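Local coordinates for protein probable thiol peroxidase (Chromobacterium violaceum, PDB 3KEB) that probably reduces peroxides as a thiol peroxidase of the redoxin family, built on a thioredoxin-like fold, at residues P29-V34 and K121-L126. Numbering follows the deposited sequence.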
ATOM      1  N   PRO A  29      21.131  -5.444   2.381  1.00 14.00           N
ATOM      2  CA  PRO A  29      20.409  -5.718   3.642  1.00 14.94           C
ATOM      3  C   PRO A  29      19.303  -6.729   3.443  1.00 14.38           C
ATOM      4  O   PRO A  29      18.680  -6.762   2.384  1.00 15.10           O
ATOM      5  CB  PRO A  29      19.815  -4.339   4.035  1.00 14.82           C
ATOM      6  CG  PRO A  29      20.752  -3.350   3.431  1.00 15.39           C
ATOM      7  CD  PRO A  29      21.083  -4.018   2.053  1.00 13.78           C
ATOM      8  N   SER A  30      19.073  -7.555   4.466  1.00 15.04           N
ATOM      9  CA  SER A  30      18.026  -8.531   4.424  1.00 16.69           C
ATOM     10  C   SER A  30      16.707  -7.801   4.353  1.00 16.23           C
ATOM     11  O   SER A  30      16.591  -6.640   4.747  1.00 16.65           O
ATOM     12  CB  SER A  30      18.072  -9.442   5.644  1.00 17.23           C
ATOM     13  OG  SER A  30      17.811  -8.662   6.791  1.00 21.00           O
ATOM     14  N   PHE A  31      15.718  -8.450   3.784  1.00 17.12           N
ATOM     15  CA  PHE A  31      14.365  -7.912   3.812  1.00 17.18           C
ATOM     16  C   PHE A  31      13.353  -9.036   4.010  1.00 18.15           C
ATOM     17  O   PHE A  31      13.641 -10.209   3.699  1.00 18.54           O
ATOM     18  CB  PHE A  31      14.075  -7.025   2.566  1.00 16.64           C
ATOM     19  CG  PHE A  31      14.176  -7.710   1.221  1.00 16.36           C
ATOM     20  CD1 PHE A  31      15.159  -7.288   0.299  1.00 19.22           C
ATOM     21  CD2 PHE A  31      13.258  -8.672   0.804  1.00 16.17           C
ATOM     22  CE1 PHE A  31      15.239  -7.852  -0.948  1.00 19.72           C
ATOM     23  CE2 PHE A  31      13.351  -9.290  -0.465  1.00 17.72           C
ATOM     24  CZ  PHE A  31      14.315  -8.862  -1.353  1.00 19.96           C
HETATM   25  N   MSE A  32      12.193  -8.663   4.539  1.00 19.24           N
HETATM   26  CA  MSE A  32      11.029  -9.544   4.704  0.60 19.94           C
HETATM   27  C   MSE A  32       9.851  -8.807   4.095  1.00 19.36           C
HETATM   28  O   MSE A  32       9.277  -7.959   4.772  1.00 19.64           O
HETATM   29  CB  MSE A  32      10.726  -9.741   6.191  0.60 21.11           C
HETATM   30  CG  MSE A  32      11.791 -10.502   6.950  0.60 26.12           C
HETATM   31 SE   MSE A  32      11.428 -10.680   8.887  0.36 36.41          SE
HETATM   32  CE  MSE A  32      10.839  -8.847   9.320  0.60 31.47           C
ATOM     33  N   LEU A  33       9.521  -9.075   2.835  1.00 16.96           N
ATOM     34  CA  LEU A  33       8.489  -8.363   2.118  1.00 15.40           C
ATOM     35  C   LEU A  33       7.369  -9.333   1.757  1.00 14.87           C
ATOM     36  O   LEU A  33       7.429 -10.496   2.143  1.00 14.36           O
ATOM     37  CB  LEU A  33       9.082  -7.711   0.843  1.00 15.40           C
ATOM     38  CG  LEU A  33      10.146  -6.652   1.184  1.00 15.46           C
ATOM     39  CD1 LEU A  33      10.796  -6.155  -0.083  1.00 18.00           C
ATOM     40  CD2 LEU A  33       9.520  -5.487   1.974  1.00 18.45           C
ATOM     41  N   VAL A  34       6.349  -8.843   1.049  1.00 13.54           N
ATOM     42  CA  VAL A  34       5.291  -9.720   0.586  0.60 13.29           C
ATOM     43  C   VAL A  34       5.025  -9.424  -0.873  1.00 12.87           C
ATOM     44  O   VAL A  34       4.963  -8.296  -1.306  1.00 14.01           O
ATOM     45  CB  VAL A  34       4.023  -9.618   1.463  0.60 14.09           C
ATOM     46  CG1 VAL A  34       3.640  -8.215   1.631  0.60 13.03           C
ATOM     47  CG2 VAL A  34       2.875 -10.433   0.871  0.60 11.15           C
ATOM     48  N   LYS A 121      13.799   2.421   5.944  1.00 16.48           N
ATOM     49  CA  LYS A 121      14.953   3.025   6.540  1.00 17.37           C
ATOM     50  C   LYS A 121      16.189   2.182   6.252  1.00 17.03           C
ATOM     51  O   LYS A 121      17.263   2.721   5.964  1.00 16.22           O
ATOM     52  CB  LYS A 121      14.739   3.212   8.031  1.00 19.25           C
ATOM     53  CG  LYS A 121      15.866   3.998   8.686  1.00 22.85           C
ATOM     54  CD  LYS A 121      15.338   4.809   9.899  1.00 28.18           C
ATOM     55  CE  LYS A 121      16.463   5.644  10.509  1.00 31.02           C
ATOM     56  NZ  LYS A 121      16.070   6.241  11.831  1.00 32.58           N
ATOM     57  N   ARG A 122      16.036   0.851   6.289  1.00 16.44           N
ATOM     58  CA  ARG A 122      17.138  -0.081   6.132  0.60 16.91           C
ATOM     59  C   ARG A 122      17.767   0.006   4.742  1.00 15.93           C
ATOM     60  O   ARG A 122      18.915  -0.347   4.582  1.00 15.22           O
ATOM     61  CB  ARG A 122      16.679  -1.546   6.433  0.60 17.75           C
ATOM     62  CG  ARG A 122      16.417  -1.856   7.964  0.60 21.59           C
ATOM     63  CD  ARG A 122      15.792  -3.284   8.311  0.60 22.43           C
ATOM     64  NE  ARG A 122      16.403  -4.423   7.625  0.60 22.60           N
ATOM     65  CZ  ARG A 122      17.617  -4.928   7.866  0.60 24.31           C
ATOM     66  NH1 ARG A 122      18.403  -4.431   8.823  0.60 26.37           N
ATOM     67  NH2 ARG A 122      18.040  -5.959   7.160  0.60 23.72           N
ATOM     68  N   TYR A 123      16.981   0.430   3.727  1.00 14.38           N
ATOM     69  CA  TYR A 123      17.449   0.580   2.336  1.00 14.61           C
ATOM     70  C   TYR A 123      17.674   2.059   1.955  1.00 14.49           C
ATOM     71  O   TYR A 123      18.010   2.354   0.819  1.00 14.59           O
ATOM     72  CB  TYR A 123      16.488  -0.074   1.347  1.00 14.46           C
ATOM     73  CG  TYR A 123      16.898  -1.513   1.033  1.00 12.59           C
ATOM     74  CD1 TYR A 123      16.759  -2.500   1.965  1.00 14.31           C
ATOM     75  CD2 TYR A 123      17.470  -1.851  -0.198  1.00 13.10           C
ATOM     76  CE1 TYR A 123      17.160  -3.797   1.729  1.00 15.67           C
ATOM     77  CE2 TYR A 123      17.839  -3.173  -0.468  1.00 12.78           C
ATOM     78  CZ  TYR A 123      17.700  -4.133   0.496  1.00 13.99           C
ATOM     79  OH  TYR A 123      18.088  -5.437   0.262  1.00 14.73           O
ATOM     80  N   GLY A 124      17.551   2.962   2.927  1.00 14.43           N
ATOM     81  CA  GLY A 124      17.778   4.411   2.667  1.00 14.59           C
ATOM     82  C   GLY A 124      16.829   5.071   1.675  1.00 14.19           C
ATOM     83  O   GLY A 124      17.239   5.920   0.850  1.00 13.46           O
ATOM     84  N   VAL A 125      15.557   4.687   1.755  1.00 13.78           N
ATOM     85  CA  VAL A 125      14.556   5.191   0.803  1.00 12.79           C
ATOM     86  C   VAL A 125      13.325   5.712   1.522  1.00 13.17           C
ATOM     87  O   VAL A 125      12.269   5.881   0.899  1.00 15.39           O
ATOM     88  CB  VAL A 125      14.220   4.135  -0.287  1.00 14.31           C
ATOM     89  CG1 VAL A 125      15.433   3.835  -1.244  1.00 14.65           C
ATOM     90  CG2 VAL A 125      13.649   2.799   0.275  1.00 11.00           C
ATOM     91  N   LEU A 126      13.460   5.972   2.815  1.00 13.84           N
ATOM     92  CA  LEU A 126      12.345   6.467   3.623  1.00 13.96           C
ATOM     93  C   LEU A 126      12.057   7.958   3.381  1.00 13.39           C
ATOM     94  O   LEU A 126      12.923   8.779   3.587  1.00 14.44           O
ATOM     95  CB  LEU A 126      12.625   6.251   5.121  1.00 14.11           C
ATOM     96  CG  LEU A 126      11.566   6.768   6.150  1.00 16.63           C
ATOM     97  CD1 LEU A 126      10.221   6.080   5.873  1.00 18.87           C
ATOM     98  CD2 LEU A 126      12.024   6.600   7.602  1.00 19.08           C
TER
HETATM   99  O   HOH W   1      20.735  -7.141   7.007  1.00 36.93           O
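Tyr-123, at the C-terminal end of helix 119-122, reaches Pro-29 and Phe-31 on the approach to strand 32-35. From CB the ring swings off the helix end, and its CD1 passes Pro-29 CB. Tyr-123 CE1 lies 3.6 Å from Pro-29 CB. Pro-29 CD lies over one face of the Tyr-123 ring, 4.2 Å from its centroid, a CH-pi contact that suits the compact, rigid ring of a proline. Beyond CZ, the hydroxyl donates to Pro-29 O, with Tyr-123 OH 2.6 Å from it, on a lone pair in the carbonyl plane. Tyr-123 OH also abuts the edge of the Phe-31 ring, 3.5 Å from CD1. Phe-119 stacks on the tyrosine ring, adding to its apolar surroundings.

Arg-122 works from the exposed side. The Arg-122 chain bends at chi3 (46°), which turns NE aside from the line of the chain; Arg-122 NH2 donates to Ser-30 O at 2.9 Å, the donor tilted 34° from the carbonyl plane. NH2 also donates to a water that accepts from Ser-30 N, a bridge near the guanidinium plane.

Tyrosine combines an apolar ring with a buried donor; arginine offers a charged group at the surface. Two successive carbonyls are thus gripped by neighbouring side chains, tying the segment before strand 32-35 to the helix end.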